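Local coordinates for protein isocitrate dehydrogenase [NAD] subunit 1 (Saccharomyces cerevisiae, PDB 3BLX) that catalyses, as part of a mitochondrial octamer with a second kind of subunit, NAD-dependent oxidation of isocitrate to 2-oxoglutarate in the citric acid cycle, and also binds RNA, at residues Ser35-Phe40 with Ile47-Ile52; Gly259-Arg264 with Val268-Ser273; Gly16-Thr21 with Asn300-Asn305; Glu65-Leu70 with Arg98-Ile103. One frame throughout, in Å; residues are numbered along the deposited sequence.

Interaction 1: residues Ser35-Phe40 with Ile47-Ile52; sequences SVRTIF and IDWETI
Trp-49 on strand 47-51 and Phe-40 on helix 27-42 form the densely packed half of this contact. Phe-40 CD2 is 3.3 Å from Trp-49 CZ2, yet the phenyl centroid and that of the indole six-membered ring are 5.4 Å apart. With the planes 30° from parallel, the rings are slid past each other and barely overlap. Ile-47 continues this apolar side, its CD1 lying 3.8 Å from Phe-40 CE2, while its CG2 lies over one face of Trp-49 near the rim. Val-36 CG1 rests over a face of Phe-40, toward its rim, and lies 4.3 Å from Trp-49 CZ2.

The other half is looser and partly exposed. Arg-37 touches the indole with its aliphatic CG, 3.6 Å from Trp-49 NE1. A bend at chi3 (-97°) carries the guanidinium on toward Thr-51, whose CG2 meets it edge-on, 3.7 Å from Arg-37 NH1. Arg-37 CZ is 5.7 Å from the centroid of the Trp-49 five-membered ring, so any cation-pi attraction is weak at most. The axes of 35-40 and 47-51 are 154° apart, the reversal expected of a helix packed on its following strand in a beta-alpha-beta crossover, here strand 17-25, helix 27-42 and strand 47-51.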
loop_
_atom_site.group_PDB
_atom_site.type_symbol
_atom_site.label_atom_id
_atom_site.label_comp_id
_atom_site.label_asym_id
_atom_site.label_seq_id
_atom_site.Cartn_x
_atom_site.Cartn_y
_atom_site.Cartn_z
ATOM N N SER E 35 29.485 13.264 27.621
ATOM C CA SER E 35 29.908 12.174 28.480
ATOM C C SER E 35 29.852 10.819 27.751
ATOM O O SER E 35 30.828 10.075 27.745
ATOM C CB SER E 35 29.067 12.176 29.754
ATOM O OG SER E 35 29.258 10.997 30.499
ATOM N N VAL E 36 28.719 10.518 27.116
ATOM C CA VAL E 36 28.566 9.275 26.375
ATOM C C VAL E 36 29.524 9.222 25.182
ATOM O O VAL E 36 30.228 8.258 25.011
ATOM C CB VAL E 36 27.115 9.067 25.897
ATOM C CG1 VAL E 36 27.072 8.006 24.812
ATOM C CG2 VAL E 36 26.234 8.652 27.052
ATOM N N ARG E 37 29.536 10.258 24.354
ATOM C CA ARG E 37 30.470 10.337 23.236
ATOM C C ARG E 37 31.894 9.997 23.672
ATOM O O ARG E 37 32.589 9.240 22.990
ATOM C CB ARG E 37 30.454 11.728 22.623
ATOM C CG ARG E 37 29.716 11.821 21.341
ATOM C CD ARG E 37 30.152 13.048 20.590
ATOM N NE ARG E 37 29.232 14.147 20.807
ATOM C CZ ARG E 37 28.493 14.690 19.844
ATOM N NH1 ARG E 37 28.596 14.219 18.603
ATOM N NH2 ARG E 37 27.664 15.704 20.122
ATOM N N THR E 38 32.307 10.575 24.805
ATOM C CA THR E 38 33.642 10.394 25.382
ATOM C C THR E 38 33.914 8.946 25.828
ATOM O O THR E 38 34.922 8.343 25.468
ATOM C CB THR E 38 33.880 11.365 26.589
ATOM O OG1 THR E 38 33.850 12.726 26.148
ATOM C CG2 THR E 38 35.217 11.114 27.225
ATOM N N ILE E 39 33.026 8.392 26.628
ATOM C CA ILE E 39 33.147 6.988 26.986
ATOM C C ILE E 39 33.166 6.072 25.756
ATOM O O ILE E 39 33.877 5.065 25.724
ATOM C CB ILE E 39 32.016 6.551 27.892
ATOM C CG1 ILE E 39 32.011 7.384 29.177
ATOM C CG2 ILE E 39 32.114 5.068 28.182
ATOM C CD1 ILE E 39 30.829 7.098 30.100
ATOM N N PHE E 40 32.393 6.418 24.736
ATOM C CA PHE E 40 32.297 5.566 23.548
ATOM C C PHE E 40 33.576 5.555 22.716
ATOM O O PHE E 40 34.000 4.507 22.290
ATOM C CB PHE E 40 31.088 5.936 22.671
ATOM C CG PHE E 40 29.814 5.208 23.042
ATOM C CD1 PHE E 40 29.524 4.905 24.362
ATOM C CD2 PHE E 40 28.893 4.878 22.083
ATOM C CE1 PHE E 40 28.354 4.263 24.695
ATOM C CE2 PHE E 40 27.729 4.245 22.411
ATOM C CZ PHE E 40 27.456 3.931 23.716
ATOM N N ILE E 47 30.556 2.808 16.441
ATOM C CA ILE E 47 29.398 3.641 16.241
ATOM C C ILE E 47 29.816 4.995 15.716
ATOM O O ILE E 47 30.696 5.640 16.273
ATOM C CB ILE E 47 28.597 3.779 17.546
ATOM C CG1 ILE E 47 27.917 2.453 17.871
ATOM C CG2 ILE E 47 27.572 4.888 17.429
ATOM C CD1 ILE E 47 27.033 2.495 19.065
ATOM N N ASP E 48 29.210 5.399 14.608
ATOM C CA ASP E 48 29.379 6.738 14.062
ATOM C C ASP E 48 28.134 7.577 14.357
ATOM O O ASP E 48 27.020 7.205 14.005
ATOM C CB ASP E 48 29.612 6.673 12.556
ATOM C CG ASP E 48 30.971 6.053 12.173
ATOM O OD1 ASP E 48 31.903 6.052 13.009
ATOM O OD2 ASP E 48 31.103 5.578 11.017
ATOM N N TRP E 49 28.314 8.707 15.019
ATOM C CA TRP E 49 27.180 9.559 15.331
ATOM C C TRP E 49 26.801 10.414 14.143
ATOM O O TRP E 49 27.659 10.978 13.479
ATOM C CB TRP E 49 27.504 10.450 16.502
ATOM C CG TRP E 49 28.016 9.710 17.706
ATOM C CD1 TRP E 49 29.290 9.705 18.180
ATOM C CD2 TRP E 49 27.249 8.889 18.599
ATOM N NE1 TRP E 49 29.370 8.926 19.299
ATOM C CE2 TRP E 49 28.132 8.418 19.587
ATOM C CE3 TRP E 49 25.902 8.515 18.661
ATOM C CZ2 TRP E 49 27.720 7.601 20.623
ATOM C CZ3 TRP E 49 25.501 7.676 19.686
ATOM C CH2 TRP E 49 26.400 7.238 20.653
ATOM N N GLU E 50 25.509 10.489 13.859
ATOM C CA GLU E 50 25.023 11.445 12.879
ATOM C C GLU E 50 24.310 12.467 13.721
ATOM O O GLU E 50 23.132 12.334 14.021
ATOM C CB GLU E 50 24.064 10.799 11.912
ATOM C CG GLU E 50 23.485 11.754 10.849
ATOM C CD GLU E 50 22.624 11.050 9.761
ATOM O OE1 GLU E 50 21.736 11.705 9.182
ATOM O OE2 GLU E 50 22.823 9.846 9.473
ATOM N N THR E 51 25.052 13.471 14.142
ATOM C CA THR E 51 24.564 14.378 15.149
ATOM C C THR E 51 23.662 15.476 14.562
ATOM O O THR E 51 23.960 16.060 13.540
ATOM C CB THR E 51 25.721 14.888 16.065
ATOM O OG1 THR E 51 25.445 16.216 16.492
ATOM C CG2 THR E 51 27.043 14.864 15.347
ATOM N N ILE E 52 22.516 15.697 15.196
ATOM C CA ILE E 52 21.528 16.633 14.676
ATOM C C ILE E 52 21.394 17.833 15.598
ATOM O O ILE E 52 21.060 17.694 16.783
ATOM C CB ILE E 52 20.108 15.998 14.526
ATOM C CG1 ILE E 52 20.145 14.702 13.721
ATOM C CG2 ILE E 52 19.167 16.991 13.860
ATOM C CD1 ILE E 52 20.584 14.908 12.268
#

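Interaction 2: residues Gly259-Arg264 with Val268-Ser273; sequences GANFGR and VFEPGS
Asn-261 and Val-268 form an antiparallel hydrogen-bonded pair, Asn-261 N to Val-268 O at 2.8 Å and Val-268 N to Asn-261 O at 2.9 Å, followed by the non-hydrogen-bonded pair Ala-260 with Phe-269. One step on, Glu-270 N reaches Gly-259 O at 3.3 Å. That bond is nearly straight at the hydrogen (175°), but its donor stands 58° out of the carbonyl plane and so is not on a lone pair; the regular pairing ends here, strand 267-269 having finished at Phe-269. There Gly-259, lacking a side chain, lies with its CA 3.8 Å from the CA of Gly-272.

On one face, Ala-260 CB sits 3.6 Å from Phe-269 CD1, and Phe-262 CZ approaches Phe-269 CE1 at 4.2 Å, the two ring planes being almost perpendicular. The opposite face carries Asn-261 and Val-268. Glu-270, its CG between backbone N and carbonyl carbon and its chain extended beyond, brings OE2 to Asn-261 ND2 for a weak, bent bond (3.2 Å, 134° at the hydrogen); OE2 also forms a salt bridge with Arg-274. The Asn-261 side chain lies about 6 Å from that of Arg-129, which binds substrate by similarity.

This beta hairpin is set inside the large mixed sheet, strand 258-262 pairing outward with strand 105-111 and strand 267-269 with strand 75-80; helix 289-302 covers the Phe-269 face, and Ile-103 packs on the Asn-261 face.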
loop_
_atom_site.group_PDB
_atom_site.type_symbol
_atom_site.label_atom_id
_atom_site.label_comp_id
_atom_site.label_asym_id
_atom_site.label_seq_id
_atom_site.Cartn_x
_atom_site.Cartn_y
_atom_site.Cartn_z
ATOM N N GLY E 259 16.099 5.026 30.138
ATOM C CA GLY E 259 14.859 5.026 29.412
ATOM C C GLY E 259 15.031 4.624 27.963
ATOM O O GLY E 259 16.132 4.743 27.394
ATOM N N ALA E 260 13.929 4.158 27.367
ATOM C CA ALA E 260 13.907 3.809 25.959
ATOM C C ALA E 260 12.532 4.026 25.385
ATOM O O ALA E 260 11.533 3.871 26.069
ATOM C CB ALA E 260 14.361 2.345 25.759
ATOM N N ASN E 261 12.489 4.368 24.112
ATOM C CA ASN E 261 11.237 4.493 23.402
ATOM C C ASN E 261 11.213 3.633 22.146
ATOM O O ASN E 261 12.089 3.751 21.292
ATOM C CB ASN E 261 11.019 5.947 23.066
ATOM C CG ASN E 261 10.872 6.785 24.296
ATOM O OD1 ASN E 261 9.823 6.785 24.938
ATOM N ND2 ASN E 261 11.925 7.503 24.643
ATOM N N PHE E 262 10.207 2.775 22.030
ATOM C CA PHE E 262 10.136 1.867 20.896
ATOM C C PHE E 262 8.929 2.030 20.015
ATOM O O PHE E 262 7.826 2.287 20.495
ATOM C CB PHE E 262 10.148 0.462 21.390
ATOM C CG PHE E 262 11.390 0.098 22.139
ATOM C CD1 PHE E 262 11.449 0.263 23.503
ATOM C CD2 PHE E 262 12.487 -0.447 21.485
ATOM C CE1 PHE E 262 12.579 -0.116 24.212
ATOM C CE2 PHE E 262 13.608 -0.818 22.171
ATOM C CZ PHE E 262 13.656 -0.665 23.547
ATOM N N GLY E 263 9.167 1.878 18.717
ATOM C CA GLY E 263 8.126 1.673 17.727
ATOM C C GLY E 263 8.391 0.344 17.040
ATOM O O GLY E 263 9.292 -0.386 17.418
ATOM N N ARG E 264 7.621 0.010 16.021
ATOM C CA ARG E 264 7.896 -1.225 15.321
ATOM C C ARG E 264 9.251 -1.184 14.613
ATOM O O ARG E 264 10.022 -2.125 14.699
ATOM C CB ARG E 264 6.769 -1.540 14.340
ATOM C CG ARG E 264 6.987 -2.870 13.637
ATOM C CD ARG E 264 5.992 -3.105 12.518
ATOM N NE ARG E 264 6.457 -4.183 11.631
ATOM C CZ ARG E 264 6.415 -5.499 11.913
ATOM N NH1 ARG E 264 5.917 -5.946 13.082
ATOM N NH2 ARG E 264 6.873 -6.383 11.017
ATOM N N VAL E 268 14.453 4.867 20.129
ATOM C CA VAL E 268 15.153 6.076 20.519
ATOM C C VAL E 268 15.430 5.994 22.011
ATOM O O VAL E 268 14.511 5.817 22.810
ATOM C CB VAL E 268 14.295 7.327 20.235
ATOM C CG1 VAL E 268 14.887 8.545 20.919
ATOM C CG2 VAL E 268 14.135 7.561 18.740
ATOM N N PHE E 269 16.697 6.113 22.384
ATOM C CA PHE E 269 17.094 5.953 23.782
ATOM C C PHE E 269 17.347 7.287 24.445
ATOM O O PHE E 269 17.883 8.191 23.819
ATOM C CB PHE E 269 18.303 5.024 23.884
ATOM C CG PHE E 269 18.008 3.642 23.395
ATOM C CD1 PHE E 269 17.615 2.650 24.274
ATOM C CD2 PHE E 269 18.020 3.367 22.045
ATOM C CE1 PHE E 269 17.308 1.396 23.816
ATOM C CE2 PHE E 269 17.713 2.114 21.572
ATOM C CZ PHE E 269 17.359 1.118 22.472
ATOM N N GLU E 270 16.925 7.411 25.705
ATOM C CA GLU E 270 16.883 8.709 26.384
ATOM C C GLU E 270 16.488 8.508 27.820
ATOM O O GLU E 270 15.735 7.596 28.128
ATOM C CB GLU E 270 15.864 9.644 25.727
ATOM C CG GLU E 270 14.443 9.468 26.243
ATOM C CD GLU E 270 13.509 10.651 25.921
ATOM O OE1 GLU E 270 14.007 11.777 25.690
ATOM O OE2 GLU E 270 12.268 10.457 25.907
ATOM N N PRO E 271 16.992 9.363 28.707
ATOM C CA PRO E 271 16.692 9.283 30.143
ATOM C C PRO E 271 15.179 9.211 30.427
ATOM O O PRO E 271 14.380 10.000 29.902
ATOM C CB PRO E 271 17.280 10.579 30.692
ATOM C CG PRO E 271 18.345 10.954 29.736
ATOM C CD PRO E 271 17.844 10.518 28.381
ATOM N N GLY E 272 14.809 8.264 31.281
ATOM C CA GLY E 272 13.438 7.893 31.459
ATOM C C GLY E 272 12.559 8.890 32.185
ATOM O O GLY E 272 11.331 8.729 32.199
ATOM N N SER E 273 13.160 9.904 32.800
ATOM C CA SER E 273 12.386 10.869 33.567
ATOM C C SER E 273 12.413 12.249 32.957
ATOM O O SER E 273 11.780 13.168 33.467
ATOM C CB SER E 273 12.861 10.926 35.017
ATOM O OG SER E 273 12.049 10.095 35.821
#

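Interaction 3: residues Gly16-Thr21 with Asn300-Asn305; sequences GRFTVT and NHLGLN
Leu-302 meets the aromatic ring of Phe-18 through a CH-pi contact. Its CD2 methyl lies over one face, 4.1 Å from the Phe-18 ring centroid and 25° off the normal, displaced toward the rim so that CD1 of Phe-18 is its nearest ring atom at 3.8 Å. With CG anti to the carbonyl carbon (chi1 -62°), the Phe-18 side chain runs past that of Leu-302 in the opposite direction, which lays the methyl over the ring face.

Aliphatic contacts flank this pair. Leu-304 CD2 reaches Phe-18 CE2 at 4.2 Å, oblique to the ring, and Leu-302 CD1 lies 4.4 Å from Val-20 CG1. Between the two leucines helix 289-302 ends in a Schellman motif, with Gly-303 at positive phi (85°) and its N bonded to Asn-300 O at 3.1 Å. The contact thus seats the C-terminal end of that helix on the start of strand 17-25, which runs between strands 47-51 and 75-80.

The polar element across the contact is a carbonyl: Leu-302 O is 3.4 Å from Phe-18 CZ, a van der Waals approach. Arg-17, beside Phe-18, has its polar partners outside the contact: a salt bridge to Asp-48 and a hydrogen bond from NE to His-301 O of a second copy of this subunit.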
loop_
_atom_site.group_PDB
_atom_site.type_symbol
_atom_site.label_atom_id
_atom_site.label_comp_id
_atom_site.label_asym_id
_atom_site.label_seq_id
_atom_site.Cartn_x
_atom_site.Cartn_y
_atom_site.Cartn_z
ATOM N N GLY E 16 30.602 -3.204 9.591
ATOM C CA GLY E 16 30.740 -3.393 11.024
ATOM C C GLY E 16 30.376 -2.175 11.856
ATOM O O GLY E 16 30.214 -2.303 13.076
ATOM N N ARG E 17 30.253 -1.003 11.216
ATOM C CA ARG E 17 29.925 0.237 11.948
ATOM C C ARG E 17 28.466 0.701 11.838
ATOM O O ARG E 17 27.919 0.898 10.738
ATOM C CB ARG E 17 30.803 1.390 11.468
ATOM C CG ARG E 17 32.257 1.239 11.743
ATOM C CD ARG E 17 32.955 2.588 11.623
ATOM N NE ARG E 17 34.005 2.614 12.628
ATOM C CZ ARG E 17 33.896 3.165 13.829
ATOM N NH1 ARG E 17 32.798 3.816 14.180
ATOM N NH2 ARG E 17 34.914 3.077 14.663
ATOM N N PHE E 18 27.845 0.940 12.976
ATOM C CA PHE E 18 26.493 1.486 12.972
ATOM C C PHE E 18 26.496 2.995 12.881
ATOM O O PHE E 18 27.327 3.644 13.488
ATOM C CB PHE E 18 25.813 1.126 14.244
ATOM C CG PHE E 18 25.645 -0.332 14.451
ATOM C CD1 PHE E 18 24.542 -0.985 13.950
ATOM C CD2 PHE E 18 26.567 -1.050 15.197
ATOM C CE1 PHE E 18 24.359 -2.333 14.171
ATOM C CE2 PHE E 18 26.389 -2.395 15.420
ATOM C CZ PHE E 18 25.283 -3.035 14.905
ATOM N N THR E 19 25.579 3.555 12.099
ATOM C CA THR E 19 25.323 4.987 12.136
ATOM C C THR E 19 24.112 5.228 13.025
ATOM O O THR E 19 23.029 4.798 12.688
ATOM C CB THR E 19 25.013 5.548 10.752
ATOM O OG1 THR E 19 26.114 5.282 9.891
ATOM C CG2 THR E 19 24.793 7.046 10.829
ATOM N N VAL E 20 24.287 5.876 14.172
ATOM C CA VAL E 20 23.122 6.226 14.976
ATOM C C VAL E 20 22.881 7.732 15.124
ATOM O O VAL E 20 23.796 8.527 15.244
ATOM C CB VAL E 20 23.079 5.496 16.338
ATOM C CG1 VAL E 20 24.135 4.397 16.380
ATOM C CG2 VAL E 20 23.197 6.473 17.471
ATOM N N THR E 21 21.614 8.108 15.069
ATOM C CA THR E 21 21.213 9.492 15.261
ATOM C C THR E 21 21.524 9.958 16.685
ATOM O O THR E 21 21.254 9.240 17.675
ATOM C CB THR E 21 19.718 9.679 14.936
ATOM O OG1 THR E 21 19.496 9.320 13.578
ATOM C CG2 THR E 21 19.268 11.131 15.107
ATOM N N ASN E 300 22.815 -2.869 23.971
ATOM C CA ASN E 300 22.094 -4.136 24.023
ATOM C C ASN E 300 21.252 -4.356 22.770
ATOM O O ASN E 300 21.308 -5.401 22.137
ATOM C CB ASN E 300 21.168 -4.185 25.242
ATOM C CG ASN E 300 21.918 -4.456 26.550
ATOM O OD1 ASN E 300 23.075 -4.889 26.552
ATOM N ND2 ASN E 300 21.248 -4.213 27.667
ATOM N N HIS E 301 20.472 -3.348 22.421
ATOM C CA HIS E 301 19.594 -3.414 21.281
ATOM C C HIS E 301 20.341 -3.579 19.952
ATOM O O HIS E 301 19.874 -4.252 19.034
ATOM C CB HIS E 301 18.771 -2.139 21.228
ATOM C CG HIS E 301 17.539 -2.257 20.397
ATOM N ND1 HIS E 301 17.446 -1.724 19.131
ATOM C CD2 HIS E 301 16.336 -2.836 20.657
ATOM C CE1 HIS E 301 16.247 -1.975 18.633
ATOM N NE2 HIS E 301 15.548 -2.635 19.545
ATOM N N LEU E 302 21.495 -2.936 19.833
ATOM C CA LEU E 302 22.281 -3.028 18.613
ATOM C C LEU E 302 23.008 -4.361 18.496
ATOM O O LEU E 302 23.639 -4.630 17.481
ATOM C CB LEU E 302 23.286 -1.904 18.579
ATOM C CG LEU E 302 22.657 -0.569 18.261
ATOM C CD1 LEU E 302 23.695 0.523 18.397
ATOM C CD2 LEU E 302 22.118 -0.615 16.852
ATOM N N GLY E 303 22.932 -5.180 19.547
ATOM C CA GLY E 303 23.621 -6.457 19.605
ATOM C C GLY E 303 25.061 -6.411 20.084
ATOM O O GLY E 303 25.730 -7.451 20.155
ATOM N N LEU E 304 25.553 -5.207 20.382
ATOM C CA LEU E 304 26.858 -5.062 20.991
ATOM C C LEU E 304 26.733 -5.685 22.372
ATOM O O LEU E 304 26.613 -6.899 22.488
ATOM C CB LEU E 304 27.256 -3.605 21.017
ATOM C CG LEU E 304 27.410 -3.089 19.570
ATOM C CD1 LEU E 304 27.793 -1.617 19.518
ATOM C CD2 LEU E 304 28.411 -3.926 18.744
ATOM N N ASN E 305 26.747 -4.890 23.419
ATOM C CA ASN E 305 26.386 -5.411 24.749
ATOM C C ASN E 305 27.433 -6.217 25.558
ATOM O O ASN E 305 27.277 -6.433 26.756
ATOM C CB ASN E 305 24.977 -6.061 24.747
ATOM C CG ASN E 305 24.985 -7.523 24.375
ATOM O OD1 ASN E 305 25.918 -8.248 24.709
ATOM N ND2 ASN E 305 23.930 -7.976 23.693
#

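Interaction 4: residues Glu65-Leu70 with Arg98-Ile103; sequences EAVESL and RKQLDI
Leu-101, in the turn by which the chain leaves helix 92-99, belongs to a contact of the isocitrate and isopropylmalate dehydrogenase fold in which that turn packs through side chains on helix 60-73. The packing is apolar at its buried end. Leu-101 CD1 reaches Leu-70 CB at 3.8 Å and Leu-70 CD1 at 3.9 Å, the two leucines crossing at about a right angle. Its other methyl, CD2, lies 4.3 Å from Val-67 CG1, so one branched side chain bridges residues about one helical turn apart. The nearest CA atoms, Val-67 CA and Leu-101 CA, are 7.7 Å apart, which makes this a contact of side chains rather than backbones.

Asp-102 then takes positive phi (53°), the first residue after the helix to leave helical angles. Arg-98, a substrate-binding residue by similarity, belongs to the same segment but not to this interface: its NE and NH1 are bonded to Asn-131 O and Gly-89 O. Leu-70 continues inward onto Val-268 of the central sheet.

Toward solvent the contact is completed by Gln-100. Its chain, extended beyond CG (chi2 -177°), crosses Val-67 at about a right angle and brings OE1 to 3.5 Å from Val-67 CG1, a van der Waals contact between an amide oxygen and a methyl.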
loop_
_atom_site.group_PDB
_atom_site.type_symbol
_atom_site.label_atom_id
_atom_site.label_comp_id
_atom_site.label_asym_id
_atom_site.label_seq_id
_atom_site.Cartn_x
_atom_site.Cartn_y
_atom_site.Cartn_z
ATOM N N GLU E 65 14.849 17.385 10.351
ATOM C CA GLU E 65 16.131 16.729 10.155
ATOM C C GLU E 65 16.370 15.536 11.081
ATOM O O GLU E 65 17.064 14.578 10.726
ATOM C CB GLU E 65 17.279 17.734 10.280
ATOM C CG GLU E 65 17.463 18.615 9.056
ATOM C CD GLU E 65 17.611 17.832 7.742
ATOM O OE1 GLU E 65 17.885 16.607 7.795
ATOM O OE2 GLU E 65 17.459 18.445 6.652
ATOM N N ALA E 66 15.798 15.588 12.271
ATOM C CA ALA E 66 15.927 14.489 13.205
ATOM C C ALA E 66 15.049 13.308 12.799
ATOM O O ALA E 66 15.464 12.160 12.858
ATOM C CB ALA E 66 15.581 14.962 14.601
ATOM N N VAL E 67 13.828 13.608 12.386
ATOM C CA VAL E 67 12.914 12.587 11.926
ATOM C C VAL E 67 13.531 11.906 10.718
ATOM O O VAL E 67 13.595 10.684 10.654
ATOM C CB VAL E 67 11.494 13.174 11.607
ATOM C CG1 VAL E 67 10.606 12.164 10.897
ATOM C CG2 VAL E 67 10.827 13.622 12.876
ATOM N N GLU E 68 14.024 12.702 9.784
ATOM C CA GLU E 68 14.620 12.188 8.558
ATOM C C GLU E 68 15.860 11.322 8.846
ATOM O O GLU E 68 16.055 10.265 8.229
ATOM C CB GLU E 68 14.931 13.345 7.601
ATOM C CG GLU E 68 14.537 13.062 6.128
ATOM C CD GLU E 68 13.094 12.526 5.963
ATOM O OE1 GLU E 68 12.904 11.564 5.186
ATOM O OE2 GLU E 68 12.144 13.053 6.595
ATOM N N SER E 69 16.665 11.754 9.809
ATOM C CA SER E 69 17.804 10.977 10.243
ATOM C C SER E 69 17.390 9.653 10.878
ATOM O O SER E 69 18.000 8.626 10.596
ATOM C CB SER E 69 18.665 11.799 11.193
ATOM O OG SER E 69 19.765 11.053 11.665
ATOM N N LEU E 70 16.350 9.670 11.721
ATOM C CA LEU E 70 15.830 8.435 12.306
ATOM C C LEU E 70 15.242 7.493 11.277
ATOM O O LEU E 70 15.383 6.291 11.407
ATOM C CB LEU E 70 14.819 8.710 13.374
ATOM C CG LEU E 70 15.484 9.027 14.713
ATOM C CD1 LEU E 70 14.489 9.681 15.633
ATOM C CD2 LEU E 70 16.063 7.785 15.352
ATOM N N ARG E 98 6.203 10.550 17.632
ATOM C CA ARG E 98 5.023 9.767 17.925
ATOM C C ARG E 98 4.064 9.697 16.711
ATOM O O ARG E 98 3.521 8.648 16.411
ATOM C CB ARG E 98 4.389 10.302 19.213
ATOM C CG ARG E 98 2.912 10.472 19.184
ATOM C CD ARG E 98 2.432 11.404 20.272
ATOM N NE ARG E 98 3.118 11.171 21.537
ATOM C CZ ARG E 98 3.680 12.139 22.257
ATOM N NH1 ARG E 98 3.614 13.399 21.852
ATOM N NH2 ARG E 98 4.296 11.843 23.387
ATOM N N LYS E 99 3.888 10.802 15.993
ATOM C CA LYS E 99 2.994 10.820 14.820
ATOM C C LYS E 99 3.638 10.270 13.553
ATOM O O LYS E 99 2.992 9.554 12.815
ATOM C CB LYS E 99 2.459 12.228 14.491
ATOM C CG LYS E 99 1.889 13.035 15.645
ATOM C CD LYS E 99 0.541 12.566 16.124
ATOM C CE LYS E 99 -0.013 13.503 17.216
ATOM N NZ LYS E 99 -1.053 12.844 18.064
ATOM N N GLN E 100 4.890 10.631 13.291
ATOM C CA GLN E 100 5.539 10.203 12.060
ATOM C C GLN E 100 6.234 8.856 12.178
ATOM O O GLN E 100 6.250 8.091 11.225
ATOM C CB GLN E 100 6.528 11.248 11.559
ATOM C CG GLN E 100 5.886 12.525 11.097
ATOM C CD GLN E 100 6.894 13.495 10.542
ATOM O OE1 GLN E 100 7.541 13.215 9.531
ATOM N NE2 GLN E 100 7.041 14.649 11.203
ATOM N N LEU E 101 6.808 8.552 13.336
ATOM C CA LEU E 101 7.554 7.304 13.448
ATOM C C LEU E 101 6.759 6.243 14.187
ATOM O O LEU E 101 7.182 5.106 14.292
ATOM C CB LEU E 101 8.877 7.535 14.154
ATOM C CG LEU E 101 9.842 8.463 13.463
ATOM C CD1 LEU E 101 11.144 8.349 14.217
ATOM C CD2 LEU E 101 9.981 8.065 11.981
ATOM N N ASP E 102 5.602 6.623 14.706
ATOM C CA ASP E 102 4.749 5.696 15.446
ATOM C C ASP E 102 5.489 4.978 16.589
ATOM O O ASP E 102 5.359 3.778 16.788
ATOM C CB ASP E 102 4.070 4.703 14.497
ATOM C CG ASP E 102 2.816 4.054 15.109
ATOM O OD1 ASP E 102 2.178 4.655 16.018
ATOM O OD2 ASP E 102 2.455 2.933 14.673
ATOM N N ILE E 103 6.270 5.738 17.340
ATOM C CA ILE E 103 6.970 5.207 18.501
ATOM C C ILE E 103 6.001 5.212 19.662
ATOM O O ILE E 103 5.648 6.272 20.175
ATOM C CB ILE E 103 8.179 6.073 18.816
ATOM C CG1 ILE E 103 9.210 5.926 17.690
ATOM C CG2 ILE E 103 8.796 5.663 20.103
ATOM C CD1 ILE E 103 10.406 6.827 17.832
#

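In the fold
Interaction 2 is the core of the set, centred about 4 Å from the centre of the chain, whereas the centres of interactions 1, 3 and 4 lie 17 to 19 Å out; interaction 4 is nevertheless buried apart from Gln-100, while 1 and 3 are partly buried. Interaction 2 relies mainly on backbone hydrogen bonds between strands; interactions 1 and 3 pack helix against strand and interaction 4 helix against a turn, mostly through apolar and aromatic groups. Interactions 1 and 3 hold adjacent strands, 47-51 and 17-25, and meet through the Asp-48 to Arg-17 salt bridge. Interaction 4 reaches interaction 2 where Leu-70 and Ile-103 pack on Val-268, and interaction 3 through the Thr-21 and Ser-69 hydroxyls.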